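Local coordinates for protein spherulin-4 (Aspergillus clavatus, PDB 5C5G) that is a fungal glycoside hydrolase, probably cleaving N-acetylgalactosamine-containing polysaccharide of the galactosaminogalactan type, at residues Ile30-Asn43 against Ile62-Tyr76. Sequence-based numbering, arbitrary orientation.
Sequences ISKHPDVNFTVVIN and IPKLASYENVRLLGY
Asn70 holds CG between its backbone N and carbonyl carbon (chi1 58°), which turns its amide onto segment 30-43, while Ile30 sets CG2 anti to its backbone N and lays that methyl over one face of the Tyr68 ring, 3.9 Å from the centroid. Ile30 is in the last turn of helix 24-32; Asn70 just precedes the second of the neighbouring parallel strands 38-42 and 71-78 of the eight-stranded (beta/alpha) barrel, joined by a beta-alpha-beta crossover through helix 56-66. Asn70 ND2 donates to Val36 O at 2.9 Å, the acceptor in the Asn70 amide plane, and more weakly to Ile30 O at 3.4 Å, tying the helix end to the turn before strand 38-42. Backbone bonds continue from Phe38 N to Asn70 O (2.8 Å) through to Tyr76 N on Ile42 O (3.0 Å). Between sheet and helices, Ile30 CD1 meets Val71 CG2 at 3.5 Å, and Leu73 CD2 rests against Val40 CB. On the barrel-interior face, Thr39 CG2 touches Leu74 CD1, while Thr39 OG1 hydrogen-bonds Glu227. At the C-terminal end, Tyr76, an N-acetyl-D-galactosamine-binding residue, hydrogen-bonds Asp116 through OH; the Asn43 amide, whose OD1 is hydrogen-bonded to Gly47 N, covers one ring face, with ND2 3.5 Å from Tyr76 CD2.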
# COMPACT_ATOMS: atom_id res chain seq x y z
N ILE A 30 -12.32 -7.87 4.89
CA ILE A 30 -12.21 -6.89 5.96
C ILE A 30 -13.21 -7.22 7.07
O ILE A 30 -12.88 -7.16 8.25
CB ILE A 30 -12.47 -5.46 5.45
CG1 ILE A 30 -11.32 -5.01 4.55
CG2 ILE A 30 -12.67 -4.47 6.61
CD1 ILE A 30 -11.66 -3.78 3.71
N SER A 31 -14.43 -7.55 6.67
CA SER A 31 -15.50 -7.89 7.60
C SER A 31 -15.25 -9.22 8.30
O SER A 31 -15.53 -9.38 9.49
CB SER A 31 -16.84 -7.93 6.85
OG SER A 31 -17.88 -8.26 7.74
N LYS A 32 -14.72 -10.19 7.56
CA LYS A 32 -14.46 -11.51 8.11
C LYS A 32 -13.31 -11.50 9.12
O LYS A 32 -13.29 -12.31 10.04
CB LYS A 32 -14.14 -12.50 6.98
CG LYS A 32 -13.82 -13.90 7.45
CD LYS A 32 -13.48 -14.82 6.29
CE LYS A 32 -13.06 -16.19 6.79
NZ LYS A 32 -12.49 -17.03 5.71
N HIS A 33 -12.36 -10.59 8.93
CA HIS A 33 -11.14 -10.55 9.74
C HIS A 33 -10.93 -9.19 10.40
O HIS A 33 -10.02 -8.44 10.03
CB HIS A 33 -9.93 -10.87 8.88
CG HIS A 33 -9.99 -12.20 8.20
ND1 HIS A 33 -9.82 -13.39 8.87
CD2 HIS A 33 -10.17 -12.52 6.90
CE1 HIS A 33 -9.91 -14.39 8.01
NE2 HIS A 33 -10.10 -13.88 6.80
N PRO A 34 -11.78 -8.85 11.38
CA PRO A 34 -11.65 -7.54 12.03
C PRO A 34 -10.34 -7.38 12.78
O PRO A 34 -9.93 -6.25 13.05
CB PRO A 34 -12.84 -7.51 13.00
CG PRO A 34 -13.20 -8.94 13.23
CD PRO A 34 -12.91 -9.63 11.92
N ASP A 35 -9.67 -8.49 13.07
CA ASP A 35 -8.38 -8.47 13.76
C ASP A 35 -7.19 -8.19 12.83
O ASP A 35 -6.09 -7.96 13.31
CB ASP A 35 -8.16 -9.80 14.48
CG ASP A 35 -8.18 -10.99 13.53
OD1 ASP A 35 -9.11 -11.07 12.70
OD2 ASP A 35 -7.27 -11.83 13.60
N VAL A 36 -7.41 -8.23 11.52
CA VAL A 36 -6.37 -7.95 10.54
C VAL A 36 -6.45 -6.48 10.17
O VAL A 36 -7.54 -5.94 9.99
CB VAL A 36 -6.54 -8.82 9.28
CG1 VAL A 36 -5.59 -8.39 8.17
CG2 VAL A 36 -6.30 -10.26 9.63
N ASN A 37 -5.30 -5.82 10.10
CA ASN A 37 -5.22 -4.43 9.63
C ASN A 37 -4.92 -4.39 8.15
O ASN A 37 -4.02 -5.10 7.68
CB ASN A 37 -4.16 -3.68 10.42
CG ASN A 37 -4.51 -3.57 11.88
OD1 ASN A 37 -5.66 -3.31 12.21
ND2 ASN A 37 -3.53 -3.77 12.74
N PHE A 38 -5.67 -3.55 7.44
CA PHE A 38 -5.57 -3.42 6.00
C PHE A 38 -5.12 -2.01 5.65
O PHE A 38 -5.71 -1.03 6.10
CB PHE A 38 -6.92 -3.67 5.34
CG PHE A 38 -7.43 -5.09 5.47
CD1 PHE A 38 -8.07 -5.50 6.62
CD2 PHE A 38 -7.28 -5.99 4.45
CE1 PHE A 38 -8.55 -6.80 6.74
CE2 PHE A 38 -7.75 -7.28 4.57
CZ PHE A 38 -8.39 -7.68 5.72
N THR A 39 -4.08 -1.91 4.84
CA THR A 39 -3.62 -0.64 4.29
C THR A 39 -4.08 -0.64 2.84
O THR A 39 -3.61 -1.48 2.07
CB THR A 39 -2.11 -0.53 4.34
OG1 THR A 39 -1.69 -0.60 5.70
CG2 THR A 39 -1.65 0.79 3.73
N VAL A 40 -4.97 0.27 2.47
CA VAL A 40 -5.63 0.19 1.18
C VAL A 40 -5.33 1.46 0.39
O VAL A 40 -5.71 2.55 0.80
CB VAL A 40 -7.14 0.02 1.39
CG1 VAL A 40 -7.86 -0.02 0.05
CG2 VAL A 40 -7.43 -1.24 2.20
N VAL A 41 -4.65 1.31 -0.74
CA VAL A 41 -4.34 2.46 -1.57
C VAL A 41 -5.42 2.62 -2.61
O VAL A 41 -5.71 1.69 -3.37
CB VAL A 41 -3.01 2.28 -2.30
CG1 VAL A 41 -2.68 3.51 -3.10
CG2 VAL A 41 -1.89 1.96 -1.30
N ILE A 42 -6.02 3.79 -2.66
CA ILE A 42 -6.98 4.07 -3.72
C ILE A 42 -6.37 5.10 -4.67
O ILE A 42 -5.50 5.91 -4.31
CB ILE A 42 -8.35 4.46 -3.18
CG1 ILE A 42 -8.21 5.62 -2.25
CG2 ILE A 42 -9.01 3.26 -2.42
CD1 ILE A 42 -8.27 6.98 -2.90
N ASN A 43 -6.83 5.04 -5.91
CA ASN A 43 -6.12 5.65 -7.01
C ASN A 43 -7.09 5.94 -8.15
O ASN A 43 -7.17 5.19 -9.10
CB ASN A 43 -5.01 4.68 -7.44
CG ASN A 43 -4.16 5.22 -8.54
OD1 ASN A 43 -4.23 6.40 -8.88
ND2 ASN A 43 -3.35 4.35 -9.12
N ILE A 62 -15.79 4.61 -1.47
CA ILE A 62 -14.75 4.94 -0.51
C ILE A 62 -15.27 5.02 0.93
O ILE A 62 -14.67 4.44 1.82
CB ILE A 62 -14.00 6.22 -0.91
CG1 ILE A 62 -13.07 5.90 -2.08
CG2 ILE A 62 -13.21 6.80 0.26
CD1 ILE A 62 -12.56 7.13 -2.81
N PRO A 63 -16.39 5.73 1.17
CA PRO A 63 -16.89 5.79 2.55
C PRO A 63 -17.24 4.44 3.16
O PRO A 63 -17.14 4.27 4.37
CB PRO A 63 -18.13 6.68 2.42
CG PRO A 63 -17.84 7.53 1.26
CD PRO A 63 -17.15 6.63 0.29
N LYS A 64 -17.65 3.49 2.33
CA LYS A 64 -17.94 2.15 2.82
C LYS A 64 -16.70 1.49 3.41
O LYS A 64 -16.76 0.85 4.46
CB LYS A 64 -18.54 1.27 1.72
CG LYS A 64 -19.92 1.75 1.28
CD LYS A 64 -20.34 1.16 -0.06
CE LYS A 64 -20.34 -0.35 -0.05
NZ LYS A 64 -20.69 -0.89 -1.40
N LEU A 65 -15.57 1.64 2.73
CA LEU A 65 -14.33 1.07 3.25
C LEU A 65 -13.83 1.86 4.44
O LEU A 65 -13.34 1.28 5.42
CB LEU A 65 -13.22 1.04 2.19
CG LEU A 65 -13.44 0.16 0.96
CD1 LEU A 65 -12.20 0.17 0.11
CD2 LEU A 65 -13.82 -1.27 1.32
N ALA A 66 -13.95 3.18 4.37
CA ALA A 66 -13.47 4.05 5.44
C ALA A 66 -14.21 3.80 6.75
O ALA A 66 -13.69 4.08 7.81
CB ALA A 66 -13.62 5.51 5.03
N SER A 67 -15.42 3.25 6.67
CA SER A 67 -16.22 2.98 7.85
C SER A 67 -15.66 1.86 8.73
O SER A 67 -16.06 1.72 9.88
CB SER A 67 -17.65 2.64 7.45
OG SER A 67 -17.75 1.33 6.93
N TYR A 68 -14.76 1.04 8.19
CA TYR A 68 -14.18 -0.07 8.96
C TYR A 68 -12.95 0.40 9.72
O TYR A 68 -12.03 0.96 9.13
CB TYR A 68 -13.79 -1.21 8.03
CG TYR A 68 -14.97 -1.94 7.45
CD1 TYR A 68 -15.53 -3.01 8.13
CD2 TYR A 68 -15.51 -1.59 6.23
CE1 TYR A 68 -16.62 -3.69 7.62
CE2 TYR A 68 -16.59 -2.26 5.71
CZ TYR A 68 -17.14 -3.32 6.40
OH TYR A 68 -18.23 -4.00 5.89
N GLU A 69 -12.92 0.12 11.01
CA GLU A 69 -11.86 0.62 11.86
C GLU A 69 -10.51 -0.03 11.57
O GLU A 69 -9.47 0.54 11.89
CB GLU A 69 -12.22 0.38 13.33
N ASN A 70 -10.52 -1.21 10.96
CA ASN A 70 -9.28 -1.92 10.62
C ASN A 70 -8.78 -1.62 9.22
O ASN A 70 -7.88 -2.30 8.73
CB ASN A 70 -9.42 -3.43 10.83
CG ASN A 70 -10.54 -4.06 10.01
OD1 ASN A 70 -11.58 -3.44 9.77
ND2 ASN A 70 -10.35 -5.31 9.60
N VAL A 71 -9.33 -0.59 8.59
CA VAL A 71 -8.88 -0.14 7.29
C VAL A 71 -8.19 1.21 7.43
O VAL A 71 -8.69 2.11 8.12
CB VAL A 71 -10.08 0.04 6.34
CG1 VAL A 71 -9.71 0.81 5.05
CG2 VAL A 71 -10.68 -1.32 6.00
N ARG A 72 -7.07 1.36 6.74
CA ARG A 72 -6.41 2.65 6.59
C ARG A 72 -6.27 2.94 5.12
O ARG A 72 -5.43 2.34 4.43
CB ARG A 72 -5.04 2.64 7.26
CG ARG A 72 -5.09 2.51 8.77
CD ARG A 72 -5.79 3.71 9.43
NE ARG A 72 -5.85 3.56 10.89
CZ ARG A 72 -6.83 2.95 11.55
NH1 ARG A 72 -6.79 2.87 12.87
NH2 ARG A 72 -7.86 2.43 10.89
N LEU A 73 -7.11 3.84 4.62
CA LEU A 73 -7.06 4.25 3.24
C LEU A 73 -5.94 5.26 3.03
O LEU A 73 -5.73 6.15 3.84
CB LEU A 73 -8.36 4.93 2.82
CG LEU A 73 -9.57 4.03 2.79
CD1 LEU A 73 -10.82 4.84 2.53
CD2 LEU A 73 -9.47 2.96 1.74
N LEU A 74 -5.26 5.11 1.90
CA LEU A 74 -4.23 6.06 1.48
C LEU A 74 -4.54 6.54 0.08
O LEU A 74 -4.98 5.77 -0.77
CB LEU A 74 -2.85 5.39 1.44
CG LEU A 74 -2.37 4.67 2.71
CD1 LEU A 74 -1.01 4.06 2.45
CD2 LEU A 74 -2.29 5.58 3.89
N GLY A 75 -4.26 7.81 -0.17
CA GLY A 75 -4.38 8.34 -1.52
C GLY A 75 -3.10 8.16 -2.33
O GLY A 75 -2.03 8.55 -1.86
N TYR A 76 -3.21 7.62 -3.53
CA TYR A 76 -2.07 7.47 -4.44
C TYR A 76 -1.62 8.82 -5.00
O TYR A 76 -2.45 9.57 -5.54
CB TYR A 76 -2.49 6.55 -5.60
CG TYR A 76 -1.45 6.34 -6.67
CD1 TYR A 76 -1.17 7.33 -7.60
CD2 TYR A 76 -0.79 5.13 -6.79
CE1 TYR A 76 -0.23 7.14 -8.59
CE2 TYR A 76 0.15 4.92 -7.78
CZ TYR A 76 0.44 5.94 -8.67
OH TYR A 76 1.38 5.75 -9.66